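Local structure of mannan endo-1,6-alpha-mannosidase (Chaetomium thermophilum, 6RY0) at residues G270-W275 and T335-H340; A264-H269 and H328-V333. The protein probably acts on alpha-1,6-mannosidic linkages as a glycosyl hydrolase family 76 enzyme, and is thought to help transfer GPI-anchored glycoproteins into the fungal cell wall. All coordinates share one frame; numbering follows the deposited sequence. Where two conformers were deposited one is given.

Contact 1. Residues G270-W275 and T335-H340; sequences GAAFMW and TQIAPH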
loop_
_atom_site.group_PDB
_atom_site.type_symbol
_atom_site.label_atom_id
_atom_site.label_comp_id
_atom_site.label_asym_id
_atom_site.label_seq_id
_atom_site.Cartn_x
_atom_site.Cartn_y
_atom_site.Cartn_z
ATOM N N GLY A 270 -6.979 -3.156 7.170
ATOM C CA GLY A 270 -8.398 -2.942 6.997
ATOM C C GLY A 270 -9.206 -3.457 8.149
ATOM O O GLY A 270 -10.209 -2.842 8.548
ATOM N N ALA A 271 -8.814 -4.608 8.713
ATOM C CA ALA A 271 -9.531 -5.164 9.861
ATOM C C ALA A 271 -9.445 -4.211 11.057
ATOM O O ALA A 271 -10.408 -4.103 11.823
ATOM C CB ALA A 271 -8.979 -6.532 10.208
ATOM N N ALA A 272 -8.309 -3.535 11.234
ATOM C CA ALA A 272 -8.170 -2.584 12.308
ATOM C C ALA A 272 -9.119 -1.400 12.120
ATOM O O ALA A 272 -9.741 -0.952 13.073
ATOM C CB ALA A 272 -6.723 -2.112 12.409
ATOM N N PHE A 273 -9.263 -0.895 10.883
ATOM C CA PHE A 273 -10.237 0.133 10.619
ATOM C C PHE A 273 -11.648 -0.359 10.906
ATOM O O PHE A 273 -12.449 0.388 11.487
ATOM C CB PHE A 273 -10.106 0.683 9.169
ATOM C CG PHE A 273 -9.015 1.721 9.023
ATOM C CD1 PHE A 273 -7.699 1.350 8.761
ATOM C CD2 PHE A 273 -9.295 3.067 9.123
ATOM C CE1 PHE A 273 -6.705 2.314 8.646
ATOM C CE2 PHE A 273 -8.298 4.031 9.019
ATOM C CZ PHE A 273 -7.001 3.647 8.774
ATOM N N MET A 274 -11.960 -1.595 10.539
ATOM C CA MET A 274 -13.280 -2.141 10.824
ATOM C C MET A 274 -13.515 -2.291 12.322
ATOM O O MET A 274 -14.624 -2.028 12.805
ATOM C CB MET A 274 -13.520 -3.483 10.159
ATOM C CG MET A 274 -13.583 -3.427 8.640
ATOM S SD MET A 274 -14.960 -2.436 8.008
ATOM C CE MET A 274 -16.326 -3.539 8.369
ATOM N N TRP A 275 -12.526 -2.735 13.074
ATOM C CA TRP A 275 -12.635 -2.814 14.526
ATOM C C TRP A 275 -12.901 -1.441 15.123
ATOM O O TRP A 275 -13.773 -1.275 15.975
ATOM C CB TRP A 275 -11.361 -3.426 15.108
ATOM C CG TRP A 275 -11.157 -3.209 16.560
ATOM C CD1 TRP A 275 -10.071 -2.607 17.122
ATOM C CD2 TRP A 275 -12.011 -3.598 17.662
ATOM N NE1 TRP A 275 -10.184 -2.603 18.491
ATOM C CE2 TRP A 275 -11.356 -3.212 18.848
ATOM C CE3 TRP A 275 -13.261 -4.237 17.761
ATOM C CZ2 TRP A 275 -11.918 -3.402 20.096
ATOM C CZ3 TRP A 275 -13.810 -4.432 19.022
ATOM C CH2 TRP A 275 -13.121 -4.023 20.161
ATOM N N THR A 335 -1.448 0.403 15.211
ATOM C CA THR A 335 -1.278 0.688 16.633
ATOM C C THR A 335 -2.060 1.916 17.082
ATOM O O THR A 335 -2.321 2.066 18.283
ATOM C CB THR A 335 0.192 0.846 17.042
ATOM O OG1 THR A 335 0.745 2.093 16.602
ATOM C CG2 THR A 335 0.989 -0.321 16.600
ATOM N N GLN A 336 -2.397 2.823 16.152
ATOM C CA GLN A 336 -3.173 4.003 16.494
ATOM C C GLN A 336 -4.668 3.715 16.549
ATOM O O GLN A 336 -5.360 4.184 17.436
ATOM C CB GLN A 336 -2.933 5.105 15.479
ATOM C CG GLN A 336 -1.523 5.555 15.345
ATOM C CD GLN A 336 -1.401 6.640 14.305
ATOM O OE1 GLN A 336 -1.798 6.443 13.174
ATOM N NE2 GLN A 336 -0.916 7.817 14.702
ATOM N N ILE A 337 -5.147 2.934 15.584
ATOM C CA ILE A 337 -6.582 2.730 15.543
ATOM C C ILE A 337 -7.049 1.463 16.197
ATOM O O ILE A 337 -8.233 1.365 16.535
ATOM C CB ILE A 337 -7.085 2.771 14.171
ATOM C CG1 ILE A 337 -6.376 1.719 13.346
ATOM C CG2 ILE A 337 -6.873 4.147 13.591
ATOM C CD1 ILE A 337 -6.941 1.538 11.961
ATOM N N ALA A 338 -6.119 0.560 16.526
ATOM C CA ALA A 338 -6.387 -0.603 17.364
ATOM C C ALA A 338 -5.330 -0.593 18.469
ATOM O O ALA A 338 -4.379 -1.362 18.458
ATOM C CB ALA A 338 -6.353 -1.894 16.569
ATOM N N PRO A 339 -5.459 0.324 19.423
ATOM C CA PRO A 339 -4.361 0.541 20.372
ATOM C C PRO A 339 -3.985 -0.657 21.227
ATOM O O PRO A 339 -2.872 -0.674 21.745
ATOM C CB PRO A 339 -4.843 1.727 21.207
ATOM C CG PRO A 339 -6.273 1.803 20.957
ATOM C CD PRO A 339 -6.545 1.287 19.603
ATOM N N HIS A 340 -4.874 -1.631 21.376
ATOM C CA HIS A 340 -4.508 -2.811 22.142
ATOM C C HIS A 340 -3.375 -3.594 21.492
ATOM O O HIS A 340 -2.773 -4.433 22.167
ATOM C CB HIS A 340 -5.716 -3.698 22.373
ATOM C CG HIS A 340 -6.102 -4.520 21.188
ATOM N ND1 HIS A 340 -6.831 -4.015 20.135
ATOM C CD2 HIS A 340 -5.858 -5.813 20.904
ATOM C CE1 HIS A 340 -7.020 -4.974 19.251
ATOM N NE2 HIS A 340 -6.443 -6.075 19.694
HETATM O O HOH W 1 -8.020 -1.561 20.161
#
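One face of the Phe273 ring carries the CD1 methyl of Ile337 in a CH-pi contact, 3.5 Å from the ring centroid and 19° off the normal. The methyl is displaced toward one rim, where it lies 3.3 Å from Phe273 CD1. Trp275 is met at its edge instead: Ala338 CB approaches near the indole plane, 3.8 Å from Trp275 CD1. In that plane, too, a water accepts the N-H of Trp275 NE1 at 2.9 Å. The same water lies in the plane of the His340 imidazole, 2.7 Å from His340 ND1, with a weak further bond from the backbone N of His340. The two rings, turned 82° apart, meet obliquely, and the water bridges their nitrogens. His340 NE2 is held from another direction by Asp288 of helix 281-298.

Between the aromatic groups Ala272 faces 335-340, its CB 3.7 Å from Ile337 CD1 and 4.2 Å from Ala338 CB. In this conformer, one of two modelled, Ile337 places CG1 between its backbone N and carbonyl carbon (chi1 58°), and an extended chi2 carries CD1 into the angle between Ala272 and Phe273. Ala338 is the first residue to leave helical geometry after helix 323-337, so the contact packs the end of that helix against the later turns of helix 261-278; Asn276 ND2 hydrogen-bonds to Ile337 O. Apolar methyl-to-ring packing thus gives way to polar pairing toward partly exposed Trp275 and His340, where the water joins NE1 and ND1, nitrogens that are not directly hydrogen-bonded.

Contact 2. Residues A264-H269 and H328-V333; sequences AALLLH and HRWMAV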
loop_
_atom_site.group_PDB
_atom_site.type_symbol
_atom_site.label_atom_id
_atom_site.label_comp_id
_atom_site.label_asym_id
_atom_site.label_seq_id
_atom_site.Cartn_x
_atom_site.Cartn_y
_atom_site.Cartn_z
ATOM N N ALA A 264 -1.162 -10.114 3.933
ATOM C CA ALA A 264 -1.602 -10.224 5.323
ATOM C C ALA A 264 -1.630 -8.855 5.978
ATOM O O ALA A 264 -2.556 -8.546 6.735
ATOM C CB ALA A 264 -0.720 -11.196 6.110
ATOM N N ALA A 265 -0.624 -8.023 5.736
ATOM C CA ALA A 265 -0.585 -6.733 6.403
ATOM C C ALA A 265 -1.730 -5.825 5.952
ATOM O O ALA A 265 -2.254 -5.062 6.775
ATOM C CB ALA A 265 0.760 -6.030 6.178
ATOM N N LEU A 266 -2.126 -5.868 4.682
ATOM C CA LEU A 266 -3.214 -5.029 4.229
ATOM C C LEU A 266 -4.526 -5.486 4.856
ATOM O O LEU A 266 -5.367 -4.669 5.217
ATOM C CB LEU A 266 -3.288 -5.018 2.695
ATOM C CG LEU A 266 -4.263 -3.987 2.116
ATOM C CD1 LEU A 266 -4.072 -2.607 2.708
ATOM C CD2 LEU A 266 -4.071 -3.934 0.618
ATOM N N LEU A 267 -4.743 -6.799 4.962
ATOM C CA LEU A 267 -5.930 -7.287 5.638
ATOM C C LEU A 267 -5.927 -6.887 7.109
ATOM O O LEU A 267 -6.976 -6.520 7.648
ATOM C CB LEU A 267 -6.085 -8.783 5.482
ATOM C CG LEU A 267 -6.343 -9.269 4.049
ATOM C CD1 LEU A 267 -6.578 -10.761 4.043
ATOM C CD2 LEU A 267 -7.478 -8.548 3.401
ATOM N N LEU A 268 -4.782 -6.964 7.786
ATOM C CA LEU A 268 -4.694 -6.475 9.161
ATOM C C LEU A 268 -5.098 -5.001 9.247
ATOM O O LEU A 268 -5.849 -4.616 10.130
ATOM C CB LEU A 268 -3.267 -6.686 9.692
ATOM C CG LEU A 268 -3.007 -6.069 11.065
ATOM C CD1 LEU A 268 -3.813 -6.741 12.169
ATOM C CD2 LEU A 268 -1.536 -6.111 11.401
ATOM N N HIS A 269 -4.559 -4.193 8.345
ATOM C CA HIS A 269 -4.855 -2.759 8.316
ATOM C C HIS A 269 -6.359 -2.539 8.163
ATOM O O HIS A 269 -6.950 -1.808 8.965
ATOM C CB HIS A 269 -4.042 -2.169 7.167
ATOM C CG HIS A 269 -4.032 -0.682 7.046
ATOM N ND1 HIS A 269 -4.818 -0.009 6.138
ATOM C CD2 HIS A 269 -3.218 0.241 7.608
ATOM C CE1 HIS A 269 -4.465 1.261 6.146
ATOM N NE2 HIS A 269 -3.499 1.448 7.020
ATOM N N HIS A 328 5.572 -2.013 7.388
ATOM C CA HIS A 328 5.891 -1.096 8.473
ATOM C C HIS A 328 4.876 0.027 8.613
ATOM O O HIS A 328 4.391 0.298 9.703
ATOM C CB HIS A 328 7.303 -0.489 8.251
ATOM C CG HIS A 328 8.407 -1.329 8.823
ATOM N ND1 HIS A 328 8.994 -1.009 10.017
ATOM C CD2 HIS A 328 9.044 -2.465 8.396
ATOM C CE1 HIS A 328 9.930 -1.921 10.289
ATOM N NE2 HIS A 328 9.994 -2.817 9.326
ATOM N N ARG A 329 4.579 0.715 7.517
ATOM C CA ARG A 329 3.695 1.888 7.611
ATOM C C ARG A 329 2.299 1.492 8.055
ATOM O O ARG A 329 1.671 2.197 8.858
ATOM C CB ARG A 329 3.633 2.637 6.255
ATOM C CG ARG A 329 4.823 3.473 5.964
ATOM C CD ARG A 329 4.889 3.906 4.465
ATOM N NE ARG A 329 3.668 4.491 4.070
ATOM C CZ ARG A 329 2.973 4.162 2.991
ATOM N NH1 ARG A 329 3.384 3.285 2.076
ATOM N NH2 ARG A 329 1.767 4.740 2.814
ATOM N N TRP A 330 1.789 0.402 7.499
ATOM C CA TRP A 330 0.433 -0.041 7.803
ATOM C C TRP A 330 0.344 -0.574 9.229
ATOM O O TRP A 330 -0.606 -0.253 9.958
ATOM C CB TRP A 330 -0.024 -1.090 6.810
ATOM C CG TRP A 330 -0.207 -0.592 5.418
ATOM C CD1 TRP A 330 -0.358 0.684 5.000
ATOM C CD2 TRP A 330 -0.230 -1.410 4.244
ATOM N NE1 TRP A 330 -0.453 0.706 3.617
ATOM C CE2 TRP A 330 -0.380 -0.576 3.142
ATOM C CE3 TRP A 330 -0.110 -2.780 4.032
ATOM C CZ2 TRP A 330 -0.456 -1.056 1.848
ATOM C CZ3 TRP A 330 -0.145 -3.263 2.744
ATOM C CH2 TRP A 330 -0.338 -2.397 1.671
ATOM N N MET A 331 1.317 -1.377 9.651
ATOM C CA MET A 331 1.303 -1.880 11.030
ATOM C C MET A 331 1.422 -0.749 12.046
ATOM O O MET A 331 0.805 -0.790 13.105
ATOM C CB MET A 331 2.365 -2.941 11.256
ATOM C CG MET A 331 2.053 -4.253 10.528
ATOM S SD MET A 331 3.265 -5.562 10.782
ATOM C CE MET A 331 2.874 -6.056 12.450
ATOM N N ALA A 332 2.193 0.278 11.725
ATOM C CA ALA A 332 2.288 1.422 12.607
ATOM C C ALA A 332 0.920 2.078 12.791
ATOM O O ALA A 332 0.501 2.400 13.912
ATOM C CB ALA A 332 3.335 2.398 12.121
ATOM N N VAL A 333 0.182 2.277 11.701
ATOM C CA VAL A 333 -1.159 2.867 11.805
ATOM C C VAL A 333 -2.108 1.964 12.607
ATOM O O VAL A 333 -2.936 2.468 13.374
ATOM C CB VAL A 333 -1.715 3.211 10.408
ATOM C CG1 VAL A 333 -3.205 3.526 10.464
ATOM C CG2 VAL A 333 -0.942 4.367 9.842
#
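Trp330 packs obliquely against His269 between two helices, and the tryptophan runs from the imidazole across to Leu266. Its CB lies 3.6 Å from His269 CD2, and CG follows along the same imidazole. Trp330 CD1 then stands over one face of the His269 ring, displaced toward the rim and 3.8 Å from NE2; the two ring planes are inclined by 45°. On the six-membered side, CE3 reaches the backbone of Leu266, 3.7 Å from its N, while Ala265 CB sits at the indole edge in its plane, 4.0 Å from CE3. Further out, Trp330 CZ3 meets Leu266 CB at 3.6 Å. At the tip CZ2 and CH2 lie beneath Leu266 CD1, which sits over the six-membered ring, a CH-pi contact 3.9 Å from the centroid. Trp330 CG is anti to the carbonyl carbon (chi1 -67°), which slants the indole across 264-269 toward the turn of Ala265 and Leu266.

The segments of helices 261-278 and 323-337 run in the same direction, inclined by 24°, with helix 281-298 between them in sequence. This is consistent with successive inner helices of the (alpha/alpha)6 barrel of the family. Phe132 and Met135 of helix 127-142 also touch the indole.

Trp330 O lies in the plane of the imidazole at its edge, 3.5 Å from His269 CD2, and Val333 CG1 approaches NE2 obliquely. His269 ND1 is hydrogen-bonded to Asp204 of helix 196-213, which probably fixes the ring's rotation. On another side of the interface Leu268 CD2 meets Met331 CG at 4.1 Å, their side chains crossing at about a right angle.

Overall arrangement
Both contacts join helices 261-278 and 323-337, contact 2 through earlier turns than contact 1, which uses later turns and the residues just after helix 323-337; their centres are about 9 Å apart. Contact 2 is the more central, about 9 Å from the centre of the chain against about 16 Å, and all its touching residues are buried. There indole, imidazole and aliphatic groups interlock, with the histidine tied to a third helix. Contact 1, still mostly buried, reaches partly exposed residues where one helix ends, and there a water joins the packing. The two meet where Phe273 CE1 lies 4.1 Å from Val333 CG1, and the rings of His269 and Phe273 touch along their shared helix.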